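PDB 5I2U: cellulase from Soil metagenome, which probably hydrolyses beta-1,4 glucosidic bonds of cellulose, as a salt-tolerant glycoside hydrolase of family 5 built on a TIM barrel. Local coordinates for residues Met221-Ala226 with Lys268-Trp273; Arg235-Ile240 with Glu275-Ser280; Asp81-Thr86 with Gly304-Asp309. All coordinates share one frame; numbering follows the deposited sequence.

Contact 1 (Met221-Ala226 with Lys268-Trp273); sequences MHFYAA and KTYVDW
Tyr270 lies flat against Phe223 and carries its hydroxyl beyond that ring to the backbone O of His228, where the OH is hydrogen-bonded; no hydrogen bond links the two segments themselves. What joins them is an offset stack, with centroids 3.9 Å apart and ring planes inclined by only 5°. The overlap is mutual: CD1 of Tyr270 stands 3.4 Å above the Phe223 plane, over its centre, and CD1 of Phe223 lies over the tyrosine centre in the same way. The closest approach is 3.4 Å, from Phe223 CE1 to Tyr270 CG. The two side chains run in opposite directions as they slide past each other. Phe223 takes the crowded position, with CG between the backbone N and the carbonyl carbon (chi1 72°), and this turns its ring out to the helix. Arg233 adds a cation-pi contact to the same tyrosine, while Ala225 CB lies 3.9 Å from Tyr270 CD2.

One helical turn beyond Tyr270, Trp273 receives Met221. The methionine chain is bent at both chi2 and chi3, bringing CE to the edge of the Trp273 indole, near the ring plane, 3.8 Å from CH2. The indole NE1 is engaged on another side, by Asp237 OD2.

All of this joins strand 217-224 to helix 264-276 on the outer side of the barrel wall. His222 and Tyr224 turn elsewhere, their side chains bonding Glu163 and Glu250 respectively; these glutamates follow the fourth strand and sit on the seventh, where family 5 enzymes usually keep their two catalytic carboxylates. Across the interface, then, cohesion comes from dispersion and ring overlap among buried residues, and the polar ends of Tyr270 and Trp273 find their partners outside it.

Contact 2 (Arg235-Ile240 with Glu275-Ser280); sequences RTDEAI and ESRKIS
Asp237 and Arg277 form the ionic part of this contact, a side-on salt bridge in which two guanidinium nitrogens each take one carboxylate oxygen. Arg277 NE donates to Asp237 OD1 at 2.7 Å with an N-H...O angle of 143°, and Arg277 NH2 donates to Asp237 OD2 at 3.0 Å. The two flat groups are only 16° from parallel, yet both oxygens are met from above the carboxylate plane, so the groups are stepped rather than coplanar, and neither bond is straight. A bend in the arginine chain at chi2 (-68°) swings the guanidinium across the aspartate, the side chains crossing at about a right angle.

The apolar part is small. Ile240 and Ile279 meet through their CD1 methyls at 4.1 Å, backed by Val246 and Val248 of strand 246-252 respectively.

Backbone geometry places the second segment: Lys278, with positive phi, closes helix 264-276 in a Schellman motif, after which the chain turns inward toward strand 281-286. The contact thus joins the last turns of helix 230-241 to the residues that follow helix 264-276. Chemically, it sets a salt bridge toward the surface beside a partly buried methyl contact; with OD1 held by Arg277 NE, and OD2 by both Arg277 NH2 and the indole NE1 of Trp273, the carboxylate probably stays ionised and can turn little.

Contact 3 (Asp81-Thr86 with Gly304-Asp309); sequences DDWKCT and GNWTED
Trp83 offers the face of its indole to the edge of Trp306, an offset edge-to-face pair with planes at 73°. The five-membered ring of Trp83 and the six-membered ring of Trp306 have centroids 5.6 Å apart. CZ3 of Trp306 stands 3.6 Å above the Trp83 plane, displaced toward its rim, and CE3 lies 3.8 Å from Trp83 CZ2.

Beside the rings, one water ties the segments together. It accepts from Trp83 NE1 at 2.9 Å, lying at the indole edge in its plane, and donates to Trp306 O at 3.0 Å and to Asp82 OD2.

Farther out, Arg319 of helix 313-325 forms a salt bridge with that Asp82 oxygen, while Trp306 NE1 bonds Ser301 O and Trp78 adds another edge-to-face contact to Trp306. Were Trp83 replaced by an alanine, the edge of Trp306 would probably lose its aromatic partner and the water one of its three bonds. The loop before the second barrel strand is thereby joined to the long segment after the eighth, through an aromatic pair in which Trp83 NE1 and the backbone O of Trp306 are both served by one water.

How the contacts relate
Contacts 1 and 2 are neighbours, centres about 11 Å apart, and share helix 264-276; their first segments lie on strand 217-224 and helix 230-241, successive elements of the chain. Their segments alternate in sequence, so the two contacts interlock, and Trp273 of contact 1 packs directly on Thr236 and Ile279 of contact 2. Together they link strand 217-224, helix 230-241 and helix 264-276 in one sector of the eight-stranded barrel. Contact 3 stands apart, its centre about 22 Å from that of contact 1 and 28 Å from that of contact 2, and touches neither. With 217 residues between its segments, it encloses both along the chain and helps bring the barrel's first and last parts together.

Contact 1 (Met221-Ala226 with Lys268-Trp273)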
loop_
_atom_site.group_PDB
_atom_site.type_symbol
_atom_site.label_atom_id
_atom_site.label_comp_id
_atom_site.label_asym_id
_atom_site.label_seq_id
_atom_site.Cartn_x
_atom_site.Cartn_y
_atom_site.Cartn_z
ATOM N N MET A 221 -0.395 2.086 8.429
ATOM C CA MET A 221 0.543 1.548 9.403
ATOM C C MET A 221 1.434 0.572 8.669
ATOM O O MET A 221 0.936 -0.226 7.888
ATOM C CB MET A 221 -0.205 0.861 10.554
ATOM C CG MET A 221 0.675 0.481 11.734
ATOM S SD MET A 221 1.430 -1.159 11.617
ATOM C CE MET A 221 0.012 -2.204 11.942
ATOM N N HIS A 222 2.744 0.660 8.899
ATOM C CA HIS A 222 3.715 -0.272 8.328
ATOM C C HIS A 222 4.440 -1.055 9.422
ATOM O O HIS A 222 4.934 -0.476 10.388
ATOM C CB HIS A 222 4.742 0.469 7.477
ATOM C CG HIS A 222 4.179 1.078 6.225
ATOM N ND1 HIS A 222 4.979 1.684 5.288
ATOM C CD2 HIS A 222 2.914 1.169 5.750
ATOM C CE1 HIS A 222 4.233 2.126 4.291
ATOM N NE2 HIS A 222 2.976 1.828 4.548
ATOM N N PHE A 223 4.493 -2.376 9.271
ATOM C CA PHE A 223 5.232 -3.225 10.207
ATOM C C PHE A 223 6.120 -4.213 9.460
ATOM O O PHE A 223 5.805 -4.623 8.354
ATOM C CB PHE A 223 4.274 -3.975 11.145
ATOM C CG PHE A 223 3.505 -5.070 10.475
ATOM C CD1 PHE A 223 4.064 -6.337 10.312
ATOM C CD2 PHE A 223 2.222 -4.847 10.011
ATOM C CE1 PHE A 223 3.363 -7.345 9.678
ATOM C CE2 PHE A 223 1.517 -5.854 9.380
ATOM C CZ PHE A 223 2.082 -7.104 9.214
ATOM N N TYR A 224 7.192 -4.626 10.128
ATOM C CA TYR A 224 8.137 -5.628 9.658
ATOM C C TYR A 224 8.320 -6.555 10.841
ATOM O O TYR A 224 8.854 -6.158 11.884
ATOM C CB TYR A 224 9.426 -4.990 9.155
ATOM C CG TYR A 224 9.171 -4.444 7.782
ATOM C CD1 TYR A 224 8.567 -3.195 7.612
ATOM C CD2 TYR A 224 9.399 -5.221 6.651
ATOM C CE1 TYR A 224 8.253 -2.714 6.343
ATOM C CE2 TYR A 224 9.102 -4.743 5.385
ATOM C CZ TYR A 224 8.524 -3.488 5.238
ATOM O OH TYR A 224 8.226 -3.017 3.989
ATOM N N ALA A 225 7.817 -7.775 10.684
ATOM C CA ALA A 225 7.525 -8.658 11.809
ATOM C C ALA A 225 8.741 -9.089 12.636
ATOM O O ALA A 225 8.592 -9.395 13.827
ATOM C CB ALA A 225 6.740 -9.873 11.333
ATOM N N ALA A 226 9.927 -9.107 12.028
ATOM C CA ALA A 226 11.148 -9.496 12.751
ATOM C C ALA A 226 11.756 -8.359 13.596
ATOM O O ALA A 226 12.683 -8.602 14.363
ATOM C CB ALA A 226 12.180 -10.046 11.777
ATOM N N LYS A 268 2.877 -14.722 11.169
ATOM C CA LYS A 268 1.580 -15.321 11.478
ATOM C C LYS A 268 0.789 -14.549 12.546
ATOM O O LYS A 268 -0.434 -14.441 12.436
ATOM C CB LYS A 268 1.705 -16.781 11.897
ATOM C CG LYS A 268 0.376 -17.371 12.357
ATOM C CD LYS A 268 0.271 -18.865 12.146
ATOM C CE LYS A 268 -1.081 -19.377 12.626
ATOM N NZ LYS A 268 -1.025 -20.833 12.936
ATOM N N THR A 269 1.480 -14.073 13.586
ATOM C CA THR A 269 0.840 -13.347 14.694
ATOM C C THR A 269 0.194 -12.066 14.163
ATOM O O THR A 269 -0.980 -11.795 14.423
ATOM C CB THR A 269 1.853 -12.999 15.785
ATOM O OG1 THR A 269 2.429 -14.197 16.309
ATOM C CG2 THR A 269 1.192 -12.211 16.921
ATOM N N TYR A 270 0.958 -11.316 13.376
ATOM C CA TYR A 270 0.464 -10.086 12.742
ATOM C C TYR A 270 -0.695 -10.334 11.792
ATOM O O TYR A 270 -1.719 -9.659 11.879
ATOM C CB TYR A 270 1.596 -9.364 11.998
ATOM C CG TYR A 270 2.363 -8.349 12.818
ATOM C CD1 TYR A 270 1.846 -7.069 13.028
ATOM C CD2 TYR A 270 3.616 -8.645 13.350
ATOM C CE1 TYR A 270 2.549 -6.130 13.762
ATOM C CE2 TYR A 270 4.328 -7.703 14.076
ATOM C CZ TYR A 270 3.783 -6.449 14.277
ATOM O OH TYR A 270 4.472 -5.511 14.996
ATOM N N VAL A 271 -0.562 -11.311 10.903
ATOM C CA VAL A 271 -1.647 -11.606 9.964
ATOM C C VAL A 271 -2.931 -12.029 10.689
ATOM O O VAL A 271 -4.018 -11.552 10.351
ATOM C CB VAL A 271 -1.251 -12.643 8.898
ATOM C CG1 VAL A 271 -2.452 -13.038 8.036
ATOM C CG2 VAL A 271 -0.161 -12.070 8.005
ATOM N N ASP A 272 -2.803 -12.893 11.694
ATOM C CA ASP A 272 -3.964 -13.329 12.480
ATOM C C ASP A 272 -4.616 -12.152 13.211
ATOM O O ASP A 272 -5.844 -12.055 13.262
ATOM C CB ASP A 272 -3.576 -14.447 13.472
ATOM C CG ASP A 272 -3.433 -15.819 12.801
ATOM O OD1 ASP A 272 -3.780 -15.985 11.612
ATOM O OD2 ASP A 272 -2.983 -16.752 13.479
ATOM N N TRP A 273 -3.786 -11.270 13.762
ATOM C CA TRP A 273 -4.258 -10.059 14.420
ATOM C C TRP A 273 -5.011 -9.152 13.438
ATOM O O TRP A 273 -6.106 -8.691 13.738
ATOM C CB TRP A 273 -3.083 -9.321 15.090
ATOM C CG TRP A 273 -3.392 -7.924 15.476
ATOM C CD1 TRP A 273 -4.125 -7.513 16.546
ATOM C CD2 TRP A 273 -2.968 -6.736 14.794
ATOM N NE1 TRP A 273 -4.187 -6.140 16.575
ATOM C CE2 TRP A 273 -3.486 -5.638 15.510
ATOM C CE3 TRP A 273 -2.207 -6.495 13.640
ATOM C CZ2 TRP A 273 -3.264 -4.315 15.111
ATOM C CZ3 TRP A 273 -1.985 -5.190 13.242
ATOM C CH2 TRP A 273 -2.511 -4.111 13.976
#

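Contact 2 (Arg235-Ile240 with Glu275-Ser280)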
loop_
_atom_site.group_PDB
_atom_site.type_symbol
_atom_site.label_atom_id
_atom_site.label_comp_id
_atom_site.label_asym_id
_atom_site.label_seq_id
_atom_site.Cartn_x
_atom_site.Cartn_y
_atom_site.Cartn_z
ATOM N N ARG A 235 -0.575 -0.134 20.063
ATOM C CA ARG A 235 -0.739 1.246 19.609
ATOM C C ARG A 235 -1.788 1.366 18.503
ATOM O O ARG A 235 -2.631 2.258 18.549
ATOM C CB ARG A 235 0.571 1.807 19.096
ATOM C CG ARG A 235 0.468 3.263 18.685
ATOM C CD ARG A 235 1.802 3.784 18.201
ATOM N NE ARG A 235 2.764 3.903 19.283
ATOM C CZ ARG A 235 3.995 4.393 19.149
ATOM N NH1 ARG A 235 4.439 4.817 17.962
ATOM N NH2 ARG A 235 4.797 4.457 20.215
ATOM N N THR A 236 -1.736 0.466 17.525
ATOM C CA THR A 236 -2.702 0.490 16.428
ATOM C C THR A 236 -4.121 0.223 16.937
ATOM O O THR A 236 -5.047 0.943 16.561
ATOM C CB THR A 236 -2.306 -0.500 15.302
ATOM O OG1 THR A 236 -1.029 -0.108 14.760
ATOM C CG2 THR A 236 -3.330 -0.515 14.188
ATOM N N ASP A 237 -4.289 -0.796 17.783
ATOM C CA ASP A 237 -5.594 -1.086 18.406
ATOM C C ASP A 237 -6.162 0.111 19.180
ATOM O O ASP A 237 -7.348 0.441 19.047
ATOM C CB ASP A 237 -5.509 -2.300 19.343
ATOM C CG ASP A 237 -5.613 -3.636 18.615
ATOM O OD1 ASP A 237 -6.225 -3.718 17.527
ATOM O OD2 ASP A 237 -5.093 -4.635 19.157
ATOM N N GLU A 238 -5.310 0.740 19.987
ATOM C CA GLU A 238 -5.655 1.974 20.713
ATOM C C GLU A 238 -6.145 3.113 19.818
ATOM O O GLU A 238 -7.046 3.862 20.214
ATOM C CB GLU A 238 -4.449 2.473 21.504
ATOM N N ALA A 239 -5.532 3.257 18.639
ATOM C CA ALA A 239 -5.950 4.273 17.668
ATOM C C ALA A 239 -7.304 3.922 17.053
ATOM O O ALA A 239 -8.187 4.782 16.957
ATOM C CB ALA A 239 -4.899 4.447 16.588
ATOM N N ILE A 240 -7.470 2.658 16.669
ATOM C CA ILE A 240 -8.758 2.161 16.154
ATOM C C ILE A 240 -9.908 2.416 17.142
ATOM O O ILE A 240 -11.005 2.806 16.724
ATOM C CB ILE A 240 -8.707 0.648 15.811
ATOM C CG1 ILE A 240 -7.744 0.380 14.642
ATOM C CG2 ILE A 240 -10.096 0.116 15.456
ATOM C CD1 ILE A 240 -7.203 -1.033 14.592
ATOM N N GLU A 275 -6.459 -10.068 10.602
ATOM C CA GLU A 275 -7.653 -10.745 10.117
ATOM C C GLU A 275 -8.806 -10.652 11.129
ATOM O O GLU A 275 -9.946 -10.452 10.723
ATOM C CB GLU A 275 -7.353 -12.192 9.753
ATOM C CG GLU A 275 -6.428 -12.351 8.546
ATOM C CD GLU A 275 -7.045 -11.923 7.227
ATOM O OE1 GLU A 275 -8.255 -12.130 7.027
ATOM O OE2 GLU A 275 -6.317 -11.366 6.380
ATOM N N SER A 276 -8.502 -10.747 12.426
ATOM C CA SER A 276 -9.521 -10.597 13.467
ATOM C C SER A 276 -10.014 -9.151 13.570
ATOM O O SER A 276 -11.177 -8.929 13.873
ATOM C CB SER A 276 -9.028 -11.118 14.826
ATOM O OG SER A 276 -8.144 -10.212 15.451
ATOM N N ARG A 277 -9.134 -8.181 13.290
ATOM C CA ARG A 277 -9.516 -6.758 13.199
ATOM C C ARG A 277 -10.075 -6.336 11.834
ATOM O O ARG A 277 -10.431 -5.180 11.677
ATOM C CB ARG A 277 -8.321 -5.836 13.515
ATOM C CG ARG A 277 -7.622 -6.086 14.835
ATOM C CD ARG A 277 -8.485 -5.744 16.024
ATOM N NE ARG A 277 -7.748 -5.943 17.269
ATOM C CZ ARG A 277 -7.501 -7.123 17.847
ATOM N NH1 ARG A 277 -7.943 -8.272 17.327
ATOM N NH2 ARG A 277 -6.802 -7.152 18.980
ATOM N N LYS A 278 -10.158 -7.236 10.855
ATOM C CA LYS A 278 -10.558 -6.875 9.477
ATOM C C LYS A 278 -9.754 -5.692 8.896
ATOM O O LYS A 278 -10.311 -4.816 8.238
ATOM C CB LYS A 278 -12.072 -6.593 9.397
ATOM C CG LYS A 278 -12.958 -7.800 9.693
ATOM C CD LYS A 278 -14.331 -7.684 9.039
ATOM C CE LYS A 278 -15.196 -8.913 9.302
ATOM N NZ LYS A 278 -15.553 -9.037 10.746
ATOM N N ILE A 279 -8.448 -5.686 9.163
ATOM C CA ILE A 279 -7.504 -4.686 8.650
ATOM C C ILE A 279 -6.959 -5.200 7.322
ATOM O O ILE A 279 -6.511 -6.356 7.240
ATOM C CB ILE A 279 -6.318 -4.477 9.620
ATOM C CG1 ILE A 279 -6.786 -3.782 10.897
ATOM C CG2 ILE A 279 -5.192 -3.684 8.957
ATOM C CD1 ILE A 279 -5.797 -3.865 12.043
ATOM N N SER A 280 -7.016 -4.364 6.284
ATOM C CA SER A 280 -6.467 -4.740 4.979
ATOM C C SER A 280 -4.945 -4.669 5.006
ATOM O O SER A 280 -4.383 -3.879 5.759
ATOM C CB SER A 280 -7.022 -3.846 3.874
ATOM O OG SER A 280 -8.372 -4.163 3.614
#

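Contact 3 (Asp81-Thr86 with Gly304-Asp309)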
loop_
_atom_site.group_PDB
_atom_site.type_symbol
_atom_site.label_atom_id
_atom_site.label_comp_id
_atom_site.label_asym_id
_atom_site.label_seq_id
_atom_site.Cartn_x
_atom_site.Cartn_y
_atom_site.Cartn_z
ATOM N N ASP A 81 -4.247 -13.529 -10.552
ATOM C CA ASP A 81 -4.697 -14.897 -10.846
ATOM C C ASP A 81 -4.054 -15.963 -9.955
ATOM O O ASP A 81 -4.760 -16.772 -9.375
ATOM C CB ASP A 81 -4.462 -15.244 -12.326
ATOM C CG ASP A 81 -5.302 -14.398 -13.266
ATOM O OD1 ASP A 81 -6.275 -13.755 -12.822
ATOM O OD2 ASP A 81 -5.001 -14.380 -14.468
ATOM N N ASP A 82 -2.728 -15.963 -9.851
ATOM C CA ASP A 82 -2.010 -17.019 -9.135
ATOM C C ASP A 82 -1.829 -16.743 -7.632
ATOM O O ASP A 82 -1.982 -17.671 -6.822
ATOM C CB ASP A 82 -0.655 -17.265 -9.781
ATOM C CG ASP A 82 0.087 -18.410 -9.140
ATOM O OD1 ASP A 82 -0.436 -19.542 -9.154
ATOM O OD2 ASP A 82 1.183 -18.173 -8.599
ATOM N N TRP A 83 -1.493 -15.499 -7.262
ATOM C CA TRP A 83 -1.322 -15.131 -5.830
ATOM C C TRP A 83 -2.650 -14.748 -5.166
ATOM O O TRP A 83 -2.724 -14.659 -3.943
ATOM C CB TRP A 83 -0.313 -13.984 -5.648
ATOM C CG TRP A 83 1.117 -14.354 -5.878
ATOM C CD1 TRP A 83 1.597 -15.311 -6.726
ATOM C CD2 TRP A 83 2.258 -13.746 -5.272
ATOM N NE1 TRP A 83 2.960 -15.351 -6.669
ATOM C CE2 TRP A 83 3.398 -14.396 -5.787
ATOM C CE3 TRP A 83 2.429 -12.708 -4.348
ATOM C CZ2 TRP A 83 4.704 -14.041 -5.405
ATOM C CZ3 TRP A 83 3.718 -12.369 -3.951
ATOM C CH2 TRP A 83 4.846 -13.034 -4.488
ATOM N N LYS A 84 -3.681 -14.526 -5.976
ATOM C CA LYS A 84 -5.006 -14.099 -5.509
ATOM C C LYS A 84 -4.982 -12.728 -4.835
ATOM O O LYS A 84 -5.759 -12.477 -3.916
ATOM C CB LYS A 84 -5.663 -15.155 -4.597
ATOM C CG LYS A 84 -5.679 -16.566 -5.159
ATOM C CD LYS A 84 -6.511 -16.676 -6.424
ATOM C CE LYS A 84 -6.684 -18.144 -6.823
ATOM N NZ LYS A 84 -7.147 -18.296 -8.228
ATOM N N CYS A 85 -4.115 -11.831 -5.313
ATOM C CA CYS A 85 -4.121 -10.461 -4.824
ATOM C C CYS A 85 -5.447 -9.801 -5.199
ATOM O O CYS A 85 -5.914 -9.907 -6.345
ATOM C CB CYS A 85 -2.951 -9.649 -5.388
ATOM S SG CYS A 85 -1.316 -10.230 -4.874
ATOM N N THR A 86 -6.073 -9.182 -4.203
ATOM C CA THR A 86 -7.244 -8.337 -4.395
ATOM C C THR A 86 -6.844 -6.878 -4.442
ATOM O O THR A 86 -7.672 -6.018 -4.779
ATOM C CB THR A 86 -8.292 -8.569 -3.279
ATOM O OG1 THR A 86 -7.666 -8.523 -1.979
ATOM C CG2 THR A 86 -8.951 -9.926 -3.468
ATOM N N GLY A 304 5.808 -12.868 -15.082
ATOM C CA GLY A 304 5.133 -13.786 -14.172
ATOM C C GLY A 304 5.457 -15.243 -14.465
ATOM O O GLY A 304 6.562 -15.550 -14.889
ATOM N N ASN A 305 4.469 -16.117 -14.248
ATOM C CA ASN A 305 4.617 -17.580 -14.264
ATOM C C ASN A 305 5.701 -18.092 -13.330
ATOM O O ASN A 305 6.458 -19.002 -13.675
ATOM C CB ASN A 305 4.848 -18.087 -15.689
ATOM C CG ASN A 305 3.686 -17.788 -16.588
ATOM O OD1 ASN A 305 2.813 -18.637 -16.788
ATOM N ND2 ASN A 305 3.633 -16.567 -17.107
ATOM N N TRP A 306 5.768 -17.511 -12.136
ATOM C CA TRP A 306 6.817 -17.857 -11.173
ATOM C C TRP A 306 6.499 -19.228 -10.588
ATOM O O TRP A 306 5.575 -19.374 -9.790
ATOM C CB TRP A 306 6.970 -16.782 -10.069
ATOM C CG TRP A 306 7.075 -15.382 -10.627
ATOM C CD1 TRP A 306 7.848 -14.972 -11.679
ATOM C CD2 TRP A 306 6.350 -14.229 -10.188
ATOM N NE1 TRP A 306 7.671 -13.631 -11.904
ATOM C CE2 TRP A 306 6.752 -13.148 -11.009
ATOM C CE3 TRP A 306 5.407 -14.000 -9.177
ATOM C CZ2 TRP A 306 6.235 -11.862 -10.857
ATOM C CZ3 TRP A 306 4.909 -12.724 -9.014
ATOM C CH2 TRP A 306 5.319 -11.665 -9.861
ATOM N N THR A 307 7.269 -20.229 -11.007
ATOM C CA THR A 307 7.243 -21.558 -10.396
ATOM C C THR A 307 7.817 -21.477 -8.969
ATOM O O THR A 307 8.498 -20.510 -8.614
ATOM C CB THR A 307 8.084 -22.549 -11.215
ATOM O OG1 THR A 307 9.382 -21.986 -11.396
ATOM C CG2 THR A 307 7.460 -22.796 -12.582
ATOM N N GLU A 308 7.528 -22.479 -8.148
ATOM C CA GLU A 308 7.970 -22.476 -6.743
ATOM C C GLU A 308 9.449 -22.198 -6.496
ATOM O O GLU A 308 9.786 -21.593 -5.495
ATOM C CB GLU A 308 7.674 -23.815 -6.096
ATOM C CG GLU A 308 8.276 -25.057 -6.795
ATOM C CD GLU A 308 9.463 -25.667 -6.057
ATOM O OE1 GLU A 308 10.124 -24.976 -5.257
ATOM O OE2 GLU A 308 9.737 -26.864 -6.285
ATOM N N ASP A 309 10.317 -22.681 -7.384
ATOM C CA ASP A 309 11.777 -22.472 -7.258
ATOM C C ASP A 309 12.218 -21.003 -7.428
ATOM O O ASP A 309 13.299 -20.628 -6.991
ATOM C CB ASP A 309 12.558 -23.371 -8.244
ATOM C CG ASP A 309 12.081 -23.227 -9.688
ATOM O OD1 ASP A 309 10.900 -23.490 -9.960
ATOM O OD2 ASP A 309 12.885 -22.868 -10.559
HETATM O O HOH W 1 3.612 -17.608 -8.391
#